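Side-chain contacts in ZYG-9 (Caenorhabditis elegans, PDB 2OF3), which plays a major part in organising microtubules and spindle poles during mitosis and meiosis in one-cell stage embryos: residues Lys11-Arg14 and Ile15-Lys19; Leu176-Asn180 and Ala181-Ser185; Asp75-Pro78 and Arg79-Leu82; Pro31-Glu34 and His35-Leu39; Asp218-Val221 and Asn222-Asn225. All coordinates share one frame; numbering follows the deposited sequence.

All five contacts are local, each within a helical turn or at a helix start of this all-helical TOG fold. Contacts 1, 4 and 5 lie at the surface; contacts 2 and 3 are partly buried. Contact 1 sits mid-helix, where an amide joins an ammonium group to a carboxylate. The others lie at helix starts: contact 4 pairs a threonine with a histidine, and contact 3 a serine with a serine. Contacts 2 and 5, with centres about 10 Å apart, repeat one design, an arginine curled back onto loop carbonyls, and are joined by the Arg184-Asp218 salt bridge. Contacts 1 and 3 touch, probably through a hydrogen bond from Lys11 NZ to Leu82 O.

Contact 1. Residues Lys11-Arg14 and Ile15-Lys19; sequences KKQR and IKEEK
Gln13 uses both ends of its amide at once, giving through NE2 to Glu17 and receiving through OE1 from Lys16. The NE2 to Glu17 OE2 bond is short at 2.6 Å and nearly straight, 174° at the hydrogen; it runs in the amide plane and reaches the carboxylate oxygen on its anti side, tilted from the carboxylate plane, with the two flat groups 86° apart. On the other end, Lys16 NZ stands 2.9 Å from Gln13 OE1. Two partners of opposite formal charge thus fix which way round the amide lies. The bend of Gln13 at chi2 (64°) swings its amide to meet them. Glu17 CG lies beside its backbone N, 3.2 Å from Gln13 O, and the extended chain beyond it carries the carboxylate to NE2.

Behind these groups stands the backbone: Glu17 N bonds Gln13 O at 2.9 Å. A water donates to Glu18 OE1 and, weakly, to Arg14 O. Farther out, Arg14 pairs with Asp86 and Lys11 with Ser85, tying helix 10-19 to the start of helix 85-95. The polar cluster itself is an i to i+3 and i to i+4 side-chain network, characteristic of a solvent-facing alpha-helical surface.

Contact 2. Residues Leu176-Asn180 and Ala181-Ser185; sequences LKSKN and ARQRS
Arg184 folds back over the start of its own helix so that NH1 reaches the carbonyls of Ser178 and Lys179. The bond to Ser178 O is 2.8 Å long and lies near the guanidinium plane; the second, from NH1 to Lys179 O at 3.3 Å, is weak. A bend at chi3 (-65°) turns NE and the guanidinium back toward the loop. Arg184 CD itself lies 3.2 Å from Leu176 O. NH2 has its partner elsewhere, in a salt bridge to Asp218, so the group spans two loops.

Asn180 caps the helix start. Its OD1 accepts from Gln183 N at 3.0 Å, the donor standing 40° above the carbonyl plane, and its backbone O takes Arg184 N at 3.1 Å. The amide nitrogen ND2 makes a weak hydrogen bond to Gly142 O. Ser178 OG in turn receives the backbone N of Asn180 at 2.9 Å, which steadies the capping residue from behind.

Two waters add further bonds. One lies 3.0 Å from Ser178 OG and donates to Gln183 OE1; another accepts from Ala181 N at 2.8 Å, supplying a first-turn amide with a partner. Together these bonds make an ST turn leading into an asparagine N-cap, the entry from an inter-helix loop into helix 181-198 of the TOG domain.

Contact 3. Residues Asp75-Pro78 and Arg79-Leu82; sequences DTSP and RSLL
Ser77 and Ser80 face each other across a short link between two helices of the TOG domain, where helix 60-76 ends and helix 78-83 begins. Ser77 is the first residue to leave helical geometry, and the next helix, 78-83, starts at Pro78.

Arg79 comes first in the second segment, and its extended side chain leads away from the junction. Next, Ser80 carries most of the contact. Its backbone N bonds Ser77 O at 2.9 Å, an i to i+3 bond of poor linearity: the angle at the hydrogen is only 139° and the donor stands well above the carbonyl plane, not on a lone pair. Its CB packs close to the same Ser77 O, at 3.1 Å. The hydroxyl also bonds Leu5 O, which connects the junction to the N-terminal segment.

Leu81 follows, its CB 3.6 Å from Pro78 O. Leu82 then closes the first regular turn, its N reaching Pro78 O at 3.1 Å and 167°, in the carbonyl plane. Beyond the two segments, Leu81 joins Val113 and Leu117 of helix 101-120 and Leu73 of helix 60-76, and Leu82 touches Ile118 of helix 101-120, while Leu82 O receives Lys11 NZ.

Across the junction the Ser77 hydroxyl, turned away from its backbone N (chi1 -170°), meets that of Ser80 in a hydrogen bond whose direction remains open, the two OG atoms 2.7 Å apart.

Contact 4. Residues Pro31-Glu34 and His35-Leu39; sequences PTDE and HISQL
The side-chain hydrogen bond between Thr32 and His35 joins the N-cap residue of helix 33-44 to its first turn. Thr32 OG1 lies 2.7 Å from His35 ND1, at the edge of the imidazole and near its plane; either atom could be the donor. Chi1 of Thr32 (75°) places OG1 between the backbone N and the carbonyl carbon, turned toward the ring. The far side of the imidazole is held as well: NE2 makes a weak bond to Lys25 O, and Phe28 meets the ring edge-to-face.

Among backbone bonds, Ile36 N to Thr32 O is nearly straight (175°) though long at 3.2 Å, and Ser37 N reaches Asp33 O at 2.9 Å. Gln38 N continues the pattern to Glu34 O at 3.1 Å.

Water supplies the third kind of link. One molecule donates to Asp33 OD2 at 2.6 Å and lies 2.8 Å from Ser37 OG, bridging two side chains whose own oxygens, OD2 and OG, are 3.5 Å apart.

Apolar contact is slight. Pro31 CB approaches Ile36 CD1 at 4.4 Å, and Pro31 also rests on Leu94 and Phe97, which places the helix start against helix 85-95 and the loop at Phe97.

With a partner at each ring nitrogen and an aromatic neighbour, the imidazole is restrained in rotation. The weak bond to the Lys25 carbonyl would need a hydrogen on NE2; in a neutral ring ND1 would then probably accept from Thr32 OG1, while in a charged ring it would donate. The geometry does not settle which.

Contact 5. Residues Asp218-Val221 and Asn222-Asn225; sequences DKDV and NVRN
Arg224 curls back over the N-terminus of its own helix, bringing a cationic group beside the N-terminal end of a helix, where the helix dipole would probably disfavour it. A carbonyl oxygen receives it: NH1 gives to Asp218 O at 2.8 Å and 167°, only 3° out of the guanidinium plane, and Lys219 O lies 3.0 Å from the same NH1. The setting is an Asx turn followed by an aspartate N-cap, leading into helix 221-238 of the TOG domain.

In the cap, Asp220 OD2 uses its anti lone pair for Val223 N at 3.2 Å and also takes a weak bond from Asn222 N. Asp220 CG is turned away from the backbone N (chi1 -177°), which brings the carboxylate beside the first-turn amides of Asn222 and Val223; its negative charge would probably be stabilised by the helix dipole. Before it, Asp218 OD2 receives Asp220 N at 3.0 Å, closing the Asx turn, and also takes the salt bridge from Arg184 of the adjacent helix 181-198.

Val223 crosses Asp218 at about a right angle, CG1 resting 3.4 Å from the carboxylate carbon CG, and its other neighbours include Leu188. Val221 meets the arginine with its backbone beneath one guanidinium face, CA 3.5 Å from the plane and offset toward the rim, while its CB stands 3.5 Å from Arg224 NH2.

Contact 1. Residues Lys11-Arg14 and Ile15-Lys19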
loop_
_atom_site.group_PDB
_atom_site.type_symbol
_atom_site.label_atom_id
_atom_site.label_comp_id
_atom_site.label_asym_id
_atom_site.label_seq_id
_atom_site.Cartn_x
_atom_site.Cartn_y
_atom_site.Cartn_z
ATOM N N LYS A 11 11.957 17.556 0.745
ATOM C CA LYS A 11 11.367 16.475 -0.078
ATOM C C LYS A 11 11.637 16.618 -1.559
ATOM O O LYS A 11 11.950 15.639 -2.230
ATOM C CB LYS A 11 9.848 16.353 0.161
ATOM C CG LYS A 11 9.227 15.121 -0.532
ATOM C CD LYS A 11 7.677 15.162 -0.415
ATOM C CE LYS A 11 7.249 14.740 0.941
ATOM N NZ LYS A 11 5.754 15.074 1.037
ATOM N N LYS A 12 11.492 17.821 -2.103
ATOM C CA LYS A 12 11.802 18.020 -3.530
ATOM C C LYS A 12 13.257 17.649 -3.879
ATOM O O LYS A 12 13.491 17.073 -4.949
ATOM C CB LYS A 12 11.589 19.469 -3.992
ATOM C CG LYS A 12 10.166 19.988 -3.963
ATOM C CD LYS A 12 10.181 21.551 -4.330
ATOM C CE LYS A 12 8.746 22.175 -4.196
ATOM N NZ LYS A 12 8.157 22.143 -2.775
ATOM N N GLN A 13 14.210 18.021 -3.014
ATOM C CA GLN A 13 15.613 17.683 -3.152
ATOM C C GLN A 13 15.833 16.152 -3.059
ATOM O O GLN A 13 16.601 15.613 -3.829
ATOM C CB GLN A 13 16.480 18.442 -2.114
ATOM C CG GLN A 13 18.061 18.179 -2.222
ATOM C CD GLN A 13 18.650 18.698 -3.557
ATOM O OE1 GLN A 13 18.078 19.601 -4.166
ATOM N NE2 GLN A 13 19.744 18.077 -4.044
ATOM N N ARG A 14 15.132 15.457 -2.167
ATOM C CA ARG A 14 15.247 13.990 -2.044
ATOM C C ARG A 14 14.706 13.284 -3.264
ATOM O O ARG A 14 15.374 12.338 -3.736
ATOM C CB ARG A 14 14.606 13.437 -0.769
ATOM C CG ARG A 14 15.268 13.974 0.487
ATOM C CD ARG A 14 14.700 13.217 1.737
ATOM N NE ARG A 14 13.303 13.601 2.029
ATOM C CZ ARG A 14 12.951 14.650 2.746
ATOM N NH1 ARG A 14 13.866 15.502 3.228
ATOM N NH2 ARG A 14 11.675 14.892 2.936
ATOM N N ILE A 15 13.546 13.721 -3.783
ATOM C CA ILE A 15 12.969 13.150 -5.002
ATOM C C ILE A 15 13.911 13.361 -6.195
ATOM O O ILE A 15 14.183 12.444 -6.968
ATOM C CB ILE A 15 11.599 13.748 -5.380
ATOM C CG1 ILE A 15 10.549 13.513 -4.281
ATOM C CG2 ILE A 15 11.077 13.125 -6.656
ATOM C CD1 ILE A 15 10.506 12.100 -3.748
ATOM N N LYS A 16 14.418 14.566 -6.341
ATOM C CA LYS A 16 15.361 14.848 -7.411
ATOM C C LYS A 16 16.655 14.019 -7.315
ATOM O O LYS A 16 17.090 13.482 -8.328
ATOM C CB LYS A 16 15.678 16.337 -7.397
ATOM C CG LYS A 16 16.872 16.664 -8.221
ATOM C CD LYS A 16 17.130 18.129 -8.158
ATOM C CE LYS A 16 18.229 18.404 -7.170
ATOM N NZ LYS A 16 18.348 19.908 -7.054
ATOM N N GLU A 17 17.258 13.896 -6.122
ATOM C CA GLU A 17 18.476 13.094 -5.938
ATOM C C GLU A 17 18.235 11.639 -6.277
ATOM O O GLU A 17 19.090 11.028 -6.877
ATOM C CB GLU A 17 19.029 13.261 -4.522
ATOM C CG GLU A 17 19.614 14.651 -4.312
ATOM C CD GLU A 17 20.329 14.874 -2.965
ATOM O OE1 GLU A 17 20.347 13.954 -2.092
ATOM O OE2 GLU A 17 20.856 16.026 -2.789
ATOM N N GLU A 18 17.060 11.084 -5.960
ATOM C CA GLU A 18 16.735 9.708 -6.335
ATOM C C GLU A 18 16.641 9.565 -7.874
ATOM O O GLU A 18 17.168 8.590 -8.467
ATOM C CB GLU A 18 15.410 9.215 -5.659
ATOM C CG GLU A 18 15.168 7.742 -6.024
ATOM C CD GLU A 18 14.057 7.116 -5.229
ATOM O OE1 GLU A 18 13.723 7.716 -4.175
ATOM O OE2 GLU A 18 13.523 6.029 -5.661
ATOM N N LYS A 19 15.974 10.528 -8.520
ATOM C CA LYS A 19 15.890 10.503 -9.995
ATOM C C LYS A 19 17.277 10.641 -10.669
ATOM O O LYS A 19 17.517 10.080 -11.776
ATOM C CB LYS A 19 14.943 11.576 -10.523
ATOM C CG LYS A 19 13.462 11.408 -10.114
ATOM C CD LYS A 19 12.713 12.576 -10.755
ATOM C CE LYS A 19 11.207 12.550 -10.472
ATOM N NZ LYS A 19 10.605 11.325 -11.139
HETATM O O HOH W 1 13.822 9.913 -2.457
#

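Contact 2. Residues Leu176-Asn180 and Ala181-Ser185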
loop_
_atom_site.group_PDB
_atom_site.type_symbol
_atom_site.label_atom_id
_atom_site.label_comp_id
_atom_site.label_asym_id
_atom_site.label_seq_id
_atom_site.Cartn_x
_atom_site.Cartn_y
_atom_site.Cartn_z
ATOM N N LEU A 176 -0.339 -10.209 -6.156
ATOM C CA LEU A 176 -0.914 -11.530 -6.376
ATOM C C LEU A 176 0.117 -12.628 -6.482
ATOM O O LEU A 176 -0.221 -13.806 -6.376
ATOM C CB LEU A 176 -1.799 -11.545 -7.638
ATOM C CG LEU A 176 -2.936 -10.541 -7.643
ATOM C CD1 LEU A 176 -3.760 -10.694 -8.918
ATOM C CD2 LEU A 176 -3.799 -10.636 -6.351
ATOM N N LYS A 177 1.382 -12.256 -6.681
ATOM C CA LYS A 177 2.451 -13.239 -6.793
ATOM C C LYS A 177 2.845 -13.707 -5.429
ATOM O O LYS A 177 3.599 -14.645 -5.292
ATOM C CB LYS A 177 3.654 -12.679 -7.568
ATOM C CG LYS A 177 3.351 -12.558 -9.057
ATOM C CD LYS A 177 4.429 -11.781 -9.789
ATOM C CE LYS A 177 3.946 -11.466 -11.210
ATOM N NZ LYS A 177 4.613 -10.181 -11.641
ATOM N N SER A 178 2.284 -13.100 -4.403
ATOM C CA SER A 178 2.532 -13.568 -3.024
ATOM C C SER A 178 2.126 -15.036 -2.667
ATOM O O SER A 178 1.083 -15.557 -3.113
ATOM C CB SER A 178 1.858 -12.617 -2.062
ATOM O OG SER A 178 2.128 -13.066 -0.750
ATOM N N LYS A 179 2.940 -15.672 -1.824
ATOM C CA LYS A 179 2.607 -16.988 -1.242
ATOM C C LYS A 179 1.539 -16.880 -0.160
ATOM O O LYS A 179 0.937 -17.870 0.244
ATOM C CB LYS A 179 3.833 -17.629 -0.583
ATOM C CG LYS A 179 4.987 -17.966 -1.506
ATOM C CD LYS A 179 4.594 -18.952 -2.572
ATOM C CE LYS A 179 5.818 -19.254 -3.428
ATOM N NZ LYS A 179 6.228 -17.971 -4.126
ATOM N N ASN A 180 1.324 -15.681 0.337
ATOM C CA ASN A 180 0.412 -15.462 1.437
ATOM C C ASN A 180 -1.016 -15.288 0.862
ATOM O O ASN A 180 -1.306 -14.327 0.133
ATOM C CB ASN A 180 0.894 -14.247 2.258
ATOM C CG ASN A 180 -0.012 -13.946 3.489
ATOM O OD1 ASN A 180 -1.233 -13.845 3.376
ATOM N ND2 ASN A 180 0.611 -13.812 4.672
ATOM N N ALA A 181 -1.893 -16.255 1.145
ATOM C CA ALA A 181 -3.210 -16.235 0.537
ATOM C C ALA A 181 -4.035 -15.063 1.005
ATOM O O ALA A 181 -4.883 -14.576 0.253
ATOM C CB ALA A 181 -3.976 -17.585 0.818
ATOM N N ARG A 182 -3.823 -14.589 2.231
ATOM C CA ARG A 182 -4.580 -13.408 2.710
ATOM C C ARG A 182 -4.189 -12.174 1.936
ATOM O O ARG A 182 -5.035 -11.374 1.596
ATOM C CB ARG A 182 -4.360 -13.159 4.204
ATOM C CG ARG A 182 -5.036 -14.168 5.096
ATOM C CD ARG A 182 -4.567 -13.964 6.513
ATOM N NE ARG A 182 -5.413 -14.698 7.455
ATOM C CZ ARG A 182 -4.962 -15.660 8.254
ATOM N NH1 ARG A 182 -3.678 -16.017 8.242
ATOM N NH2 ARG A 182 -5.805 -16.256 9.074
ATOM N N GLN A 183 -2.895 -12.021 1.656
ATOM C CA GLN A 183 -2.449 -10.942 0.751
ATOM C C GLN A 183 -3.066 -11.042 -0.639
ATOM O O GLN A 183 -3.563 -10.041 -1.155
ATOM C CB GLN A 183 -0.939 -10.930 0.609
ATOM C CG GLN A 183 -0.475 -9.820 -0.348
ATOM C CD GLN A 183 1.027 -9.524 -0.279
ATOM O OE1 GLN A 183 1.720 -9.981 0.603
ATOM N NE2 GLN A 183 1.508 -8.712 -1.221
ATOM N N ARG A 184 -3.045 -12.205 -1.282
ATOM C CA ARG A 184 -3.698 -12.313 -2.586
ATOM C C ARG A 184 -5.176 -11.957 -2.535
ATOM O O ARG A 184 -5.661 -11.216 -3.422
ATOM C CB ARG A 184 -3.556 -13.732 -3.168
ATOM C CG ARG A 184 -2.121 -14.190 -3.315
ATOM C CD ARG A 184 -2.067 -15.383 -4.223
ATOM N NE ARG A 184 -2.746 -16.580 -3.683
ATOM C CZ ARG A 184 -2.209 -17.426 -2.799
ATOM N NH1 ARG A 184 -0.994 -17.192 -2.313
ATOM N NH2 ARG A 184 -2.896 -18.529 -2.411
ATOM N N SER A 185 -5.935 -12.475 -1.551
ATOM C CA SER A 185 -7.354 -12.174 -1.543
ATOM C C SER A 185 -7.616 -10.729 -1.214
ATOM O O SER A 185 -8.482 -10.103 -1.830
ATOM C CB SER A 185 -8.158 -13.097 -0.609
ATOM O OG SER A 185 -7.641 -13.024 0.709
HETATM O O HOH W 2 4.355 -11.456 0.551
HETATM O O HOH W 3 -1.190 -18.364 2.818
#

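Contact 3. Residues Asp75-Pro78 and Arg79-Leu82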
loop_
_atom_site.group_PDB
_atom_site.type_symbol
_atom_site.label_atom_id
_atom_site.label_comp_id
_atom_site.label_asym_id
_atom_site.label_seq_id
_atom_site.Cartn_x
_atom_site.Cartn_y
_atom_site.Cartn_z
ATOM N N ASP A 75 -1.363 17.208 15.504
ATOM C CA ASP A 75 -2.107 18.285 16.168
ATOM C C ASP A 75 -1.277 19.532 16.229
ATOM O O ASP A 75 -1.774 20.611 15.963
ATOM C CB ASP A 75 -2.489 17.913 17.612
ATOM C CG ASP A 75 -3.285 16.620 17.704
ATOM O OD1 ASP A 75 -4.341 16.489 17.022
ATOM O OD2 ASP A 75 -2.828 15.712 18.461
ATOM N N THR A 76 0.001 19.397 16.556
ATOM C CA THR A 76 0.835 20.550 16.867
ATOM C C THR A 76 1.715 21.019 15.701
ATOM O O THR A 76 2.051 22.204 15.608
ATOM C CB THR A 76 1.738 20.268 18.146
ATOM O OG1 THR A 76 2.656 19.224 17.843
ATOM C CG2 THR A 76 0.886 19.800 19.368
ATOM N N SER A 77 2.111 20.104 14.806
ATOM C CA SER A 77 2.944 20.538 13.673
ATOM C C SER A 77 2.727 19.631 12.471
ATOM O O SER A 77 3.666 18.954 12.034
ATOM C CB SER A 77 4.419 20.588 14.070
ATOM O OG SER A 77 5.171 21.227 13.033
ATOM N N PRO A 78 1.473 19.585 11.947
ATOM C CA PRO A 78 1.183 18.698 10.804
ATOM C C PRO A 78 2.065 18.929 9.557
ATOM O O PRO A 78 2.345 17.967 8.847
ATOM C CB PRO A 78 -0.320 18.937 10.529
ATOM C CG PRO A 78 -0.570 20.312 11.124
ATOM C CD PRO A 78 0.261 20.331 12.366
ATOM N N ARG A 79 2.530 20.145 9.318
ATOM C CA ARG A 79 3.440 20.410 8.172
ATOM C C ARG A 79 4.769 19.693 8.302
ATOM O O ARG A 79 5.408 19.429 7.268
ATOM C CB ARG A 79 3.712 21.892 7.978
ATOM C CG ARG A 79 2.510 22.660 7.418
ATOM C CD ARG A 79 2.763 24.171 7.507
ATOM N NE ARG A 79 1.453 24.833 7.603
ATOM C CZ ARG A 79 0.640 25.108 6.572
ATOM N NH1 ARG A 79 1.018 24.822 5.323
ATOM N NH2 ARG A 79 -0.553 25.676 6.799
ATOM N N SER A 80 5.166 19.363 9.538
ATOM C CA SER A 80 6.352 18.514 9.787
ATOM C C SER A 80 6.187 17.118 9.268
ATOM O O SER A 80 7.100 16.593 8.634
ATOM C CB SER A 80 6.684 18.489 11.274
ATOM O OG SER A 80 7.054 19.842 11.624
ATOM N N LEU A 81 5.038 16.503 9.538
ATOM C CA LEU A 81 4.710 15.192 9.002
ATOM C C LEU A 81 4.628 15.211 7.479
ATOM O O LEU A 81 5.141 14.279 6.865
ATOM C CB LEU A 81 3.393 14.642 9.602
ATOM C CG LEU A 81 3.359 14.510 11.141
ATOM C CD1 LEU A 81 1.978 13.984 11.527
ATOM C CD2 LEU A 81 4.408 13.516 11.665
ATOM N N LEU A 82 3.974 16.230 6.878
ATOM C CA LEU A 82 3.915 16.375 5.423
ATOM C C LEU A 82 5.296 16.562 4.759
ATOM O O LEU A 82 5.597 15.889 3.741
ATOM C CB LEU A 82 3.055 17.585 5.018
ATOM C CG LEU A 82 1.591 17.247 4.987
ATOM C CD1 LEU A 82 0.891 18.584 4.913
ATOM C CD2 LEU A 82 1.203 16.299 3.753
#

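Contact 4. Residues Pro31-Glu34 and His35-Leu39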
loop_
_atom_site.group_PDB
_atom_site.type_symbol
_atom_site.label_atom_id
_atom_site.label_comp_id
_atom_site.label_asym_id
_atom_site.label_seq_id
_atom_site.Cartn_x
_atom_site.Cartn_y
_atom_site.Cartn_z
ATOM N N PRO A 31 14.897 -5.347 4.394
ATOM C CA PRO A 31 15.780 -4.177 4.644
ATOM C C PRO A 31 17.259 -4.566 4.742
ATOM O O PRO A 31 17.571 -5.627 5.262
ATOM C CB PRO A 31 15.298 -3.665 5.987
ATOM C CG PRO A 31 13.870 -4.157 6.096
ATOM C CD PRO A 31 13.809 -5.454 5.382
ATOM N N THR A 32 18.155 -3.741 4.208
ATOM C CA THR A 32 19.592 -3.998 4.271
ATOM C C THR A 32 20.272 -2.848 5.005
ATOM O O THR A 32 19.684 -1.763 5.159
ATOM C CB THR A 32 20.164 -4.082 2.872
ATOM O OG1 THR A 32 20.243 -2.759 2.338
ATOM C CG2 THR A 32 19.247 -4.900 1.957
ATOM N N ASP A 33 21.502 -3.050 5.476
ATOM C CA ASP A 33 22.215 -1.992 6.197
ATOM C C ASP A 33 22.287 -0.760 5.321
ATOM O O ASP A 33 22.171 0.352 5.819
ATOM C CB ASP A 33 23.657 -2.425 6.615
ATOM C CG ASP A 33 24.575 -1.212 7.023
ATOM O OD1 ASP A 33 24.592 -0.980 8.234
ATOM O OD2 ASP A 33 25.256 -0.501 6.175
ATOM N N GLU A 34 22.480 -0.947 4.024
ATOM C CA GLU A 34 22.622 0.196 3.119
ATOM C C GLU A 34 21.399 1.134 3.083
ATOM O O GLU A 34 21.523 2.366 3.066
ATOM C CB GLU A 34 22.905 -0.295 1.699
ATOM C CG GLU A 34 23.494 0.872 0.855
ATOM C CD GLU A 34 23.664 0.587 -0.641
ATOM O OE1 GLU A 34 23.155 -0.455 -1.123
ATOM O OE2 GLU A 34 24.254 1.470 -1.344
ATOM N N HIS A 35 20.210 0.535 3.042
ATOM C CA HIS A 35 18.962 1.293 3.032
ATOM C C HIS A 35 18.726 1.996 4.387
ATOM O O HIS A 35 18.367 3.165 4.415
ATOM C CB HIS A 35 17.784 0.387 2.681
ATOM C CG HIS A 35 17.820 -0.110 1.276
ATOM N ND1 HIS A 35 18.394 -1.319 0.932
ATOM C CD2 HIS A 35 17.414 0.461 0.118
ATOM C CE1 HIS A 35 18.319 -1.480 -0.376
ATOM N NE2 HIS A 35 17.738 -0.414 -0.893
ATOM N N ILE A 36 18.937 1.286 5.497
ATOM C CA ILE A 36 18.755 1.865 6.822
ATOM C C ILE A 36 19.720 3.020 7.039
ATOM O O ILE A 36 19.310 4.060 7.573
ATOM C CB ILE A 36 18.898 0.771 7.952
ATOM C CG1 ILE A 36 17.797 -0.286 7.830
ATOM C CG2 ILE A 36 18.885 1.411 9.391
ATOM C CD1 ILE A 36 18.201 -1.631 8.561
ATOM N N SER A 37 20.987 2.861 6.640
ATOM C CA SER A 37 21.968 3.984 6.854
ATOM C C SER A 37 21.575 5.184 6.020
ATOM O O SER A 37 21.765 6.317 6.479
ATOM C CB SER A 37 23.418 3.673 6.410
ATOM O OG SER A 37 23.960 2.605 7.144
ATOM N N GLN A 38 21.095 4.954 4.787
ATOM C CA GLN A 38 20.678 6.091 3.933
ATOM C C GLN A 38 19.502 6.823 4.611
ATOM O O GLN A 38 19.483 8.060 4.685
ATOM C CB GLN A 38 20.268 5.599 2.528
ATOM C CG GLN A 38 19.699 6.716 1.640
ATOM C CD GLN A 38 19.375 6.221 0.255
ATOM O OE1 GLN A 38 18.187 5.805 -0.050
ATOM N NE2 GLN A 38 20.413 6.184 -0.599
ATOM N N LEU A 39 18.507 6.069 5.061
ATOM C CA LEU A 39 17.363 6.689 5.744
ATOM C C LEU A 39 17.764 7.465 6.974
ATOM O O LEU A 39 17.295 8.583 7.198
ATOM C CB LEU A 39 16.304 5.629 6.128
ATOM C CG LEU A 39 15.031 6.107 6.876
ATOM C CD1 LEU A 39 14.266 7.000 5.973
ATOM C CD2 LEU A 39 14.179 4.900 7.264
HETATM O O HOH W 4 26.370 1.835 5.833
#

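Contact 5. Residues Asp218-Val221 and Asn222-Asn225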
loop_
_atom_site.group_PDB
_atom_site.type_symbol
_atom_site.label_atom_id
_atom_site.label_comp_id
_atom_site.label_asym_id
_atom_site.label_seq_id
_atom_site.Cartn_x
_atom_site.Cartn_y
_atom_site.Cartn_z
ATOM N N ASP A 218 -7.299 -20.883 -7.587
ATOM C CA ASP A 218 -6.411 -20.836 -6.441
ATOM C C ASP A 218 -6.860 -21.861 -5.402
ATOM O O ASP A 218 -8.060 -22.162 -5.295
ATOM C CB ASP A 218 -6.458 -19.422 -5.836
ATOM C CG ASP A 218 -5.270 -19.102 -4.931
ATOM O OD1 ASP A 218 -4.272 -18.483 -5.405
ATOM O OD2 ASP A 218 -5.299 -19.414 -3.706
ATOM N N LYS A 219 -5.893 -22.390 -4.644
ATOM C CA LYS A 219 -6.069 -23.356 -3.536
ATOM C C LYS A 219 -6.948 -22.795 -2.414
ATOM O O LYS A 219 -7.630 -23.528 -1.693
ATOM C CB LYS A 219 -4.652 -23.638 -3.006
ATOM C CG LYS A 219 -4.519 -24.496 -1.788
ATOM C CD LYS A 219 -3.167 -24.207 -0.944
ATOM C CE LYS A 219 -1.851 -24.756 -1.629
ATOM N NZ LYS A 219 -0.746 -25.263 -0.654
ATOM N N ASP A 220 -6.904 -21.466 -2.248
ATOM C CA ASP A 220 -7.560 -20.770 -1.165
ATOM C C ASP A 220 -8.940 -20.218 -1.540
ATOM O O ASP A 220 -9.097 -19.521 -2.569
ATOM C CB ASP A 220 -6.607 -19.659 -0.708
ATOM C CG ASP A 220 -7.140 -18.905 0.478
ATOM O OD1 ASP A 220 -6.767 -19.242 1.613
ATOM O OD2 ASP A 220 -7.965 -17.992 0.315
ATOM N N VAL A 221 -9.951 -20.537 -0.740
ATOM C CA VAL A 221 -11.332 -20.141 -1.071
ATOM C C VAL A 221 -11.544 -18.623 -1.115
ATOM O O VAL A 221 -12.370 -18.114 -1.902
ATOM C CB VAL A 221 -12.379 -20.808 -0.118
ATOM C CG1 VAL A 221 -12.305 -20.222 1.272
ATOM C CG2 VAL A 221 -13.806 -20.674 -0.664
ATOM N N ASN A 222 -10.837 -17.871 -0.277
ATOM C CA ASN A 222 -11.067 -16.417 -0.279
ATOM C C ASN A 222 -10.500 -15.809 -1.549
ATOM O O ASN A 222 -11.087 -14.870 -2.075
ATOM C CB ASN A 222 -10.464 -15.741 0.946
ATOM C CG ASN A 222 -10.954 -16.365 2.243
ATOM O OD1 ASN A 222 -10.155 -16.787 3.086
ATOM N ND2 ASN A 222 -12.256 -16.499 2.374
ATOM N N VAL A 223 -9.368 -16.320 -2.022
ATOM C CA VAL A 223 -8.763 -15.871 -3.281
ATOM C C VAL A 223 -9.680 -16.203 -4.451
ATOM O O VAL A 223 -10.012 -15.319 -5.286
ATOM C CB VAL A 223 -7.366 -16.515 -3.491
ATOM C CG1 VAL A 223 -6.707 -16.032 -4.840
ATOM C CG2 VAL A 223 -6.435 -16.246 -2.277
ATOM N N ARG A 224 -10.152 -17.451 -4.494
ATOM C CA ARG A 224 -11.084 -17.870 -5.568
ATOM C C ARG A 224 -12.296 -17.012 -5.605
ATOM O O ARG A 224 -12.679 -16.602 -6.664
ATOM C CB ARG A 224 -11.575 -19.308 -5.352
ATOM C CG ARG A 224 -10.475 -20.306 -5.515
ATOM C CD ARG A 224 -11.098 -21.676 -5.820
ATOM N NE ARG A 224 -11.876 -22.188 -4.677
ATOM C CZ ARG A 224 -11.361 -22.790 -3.609
ATOM N NH1 ARG A 224 -10.039 -22.901 -3.449
ATOM N NH2 ARG A 224 -12.173 -23.260 -2.661
ATOM N N ASN A 225 -12.948 -16.797 -4.454
ATOM C CA ASN A 225 -14.182 -16.019 -4.417
ATOM C C ASN A 225 -13.984 -14.560 -4.877
ATOM O O ASN A 225 -14.793 -14.012 -5.590
ATOM C CB ASN A 225 -14.734 -16.012 -3.001
ATOM C CG ASN A 225 -16.218 -15.792 -2.985
ATOM O OD1 ASN A 225 -16.712 -14.821 -2.415
ATOM N ND2 ASN A 225 -16.933 -16.640 -3.722
#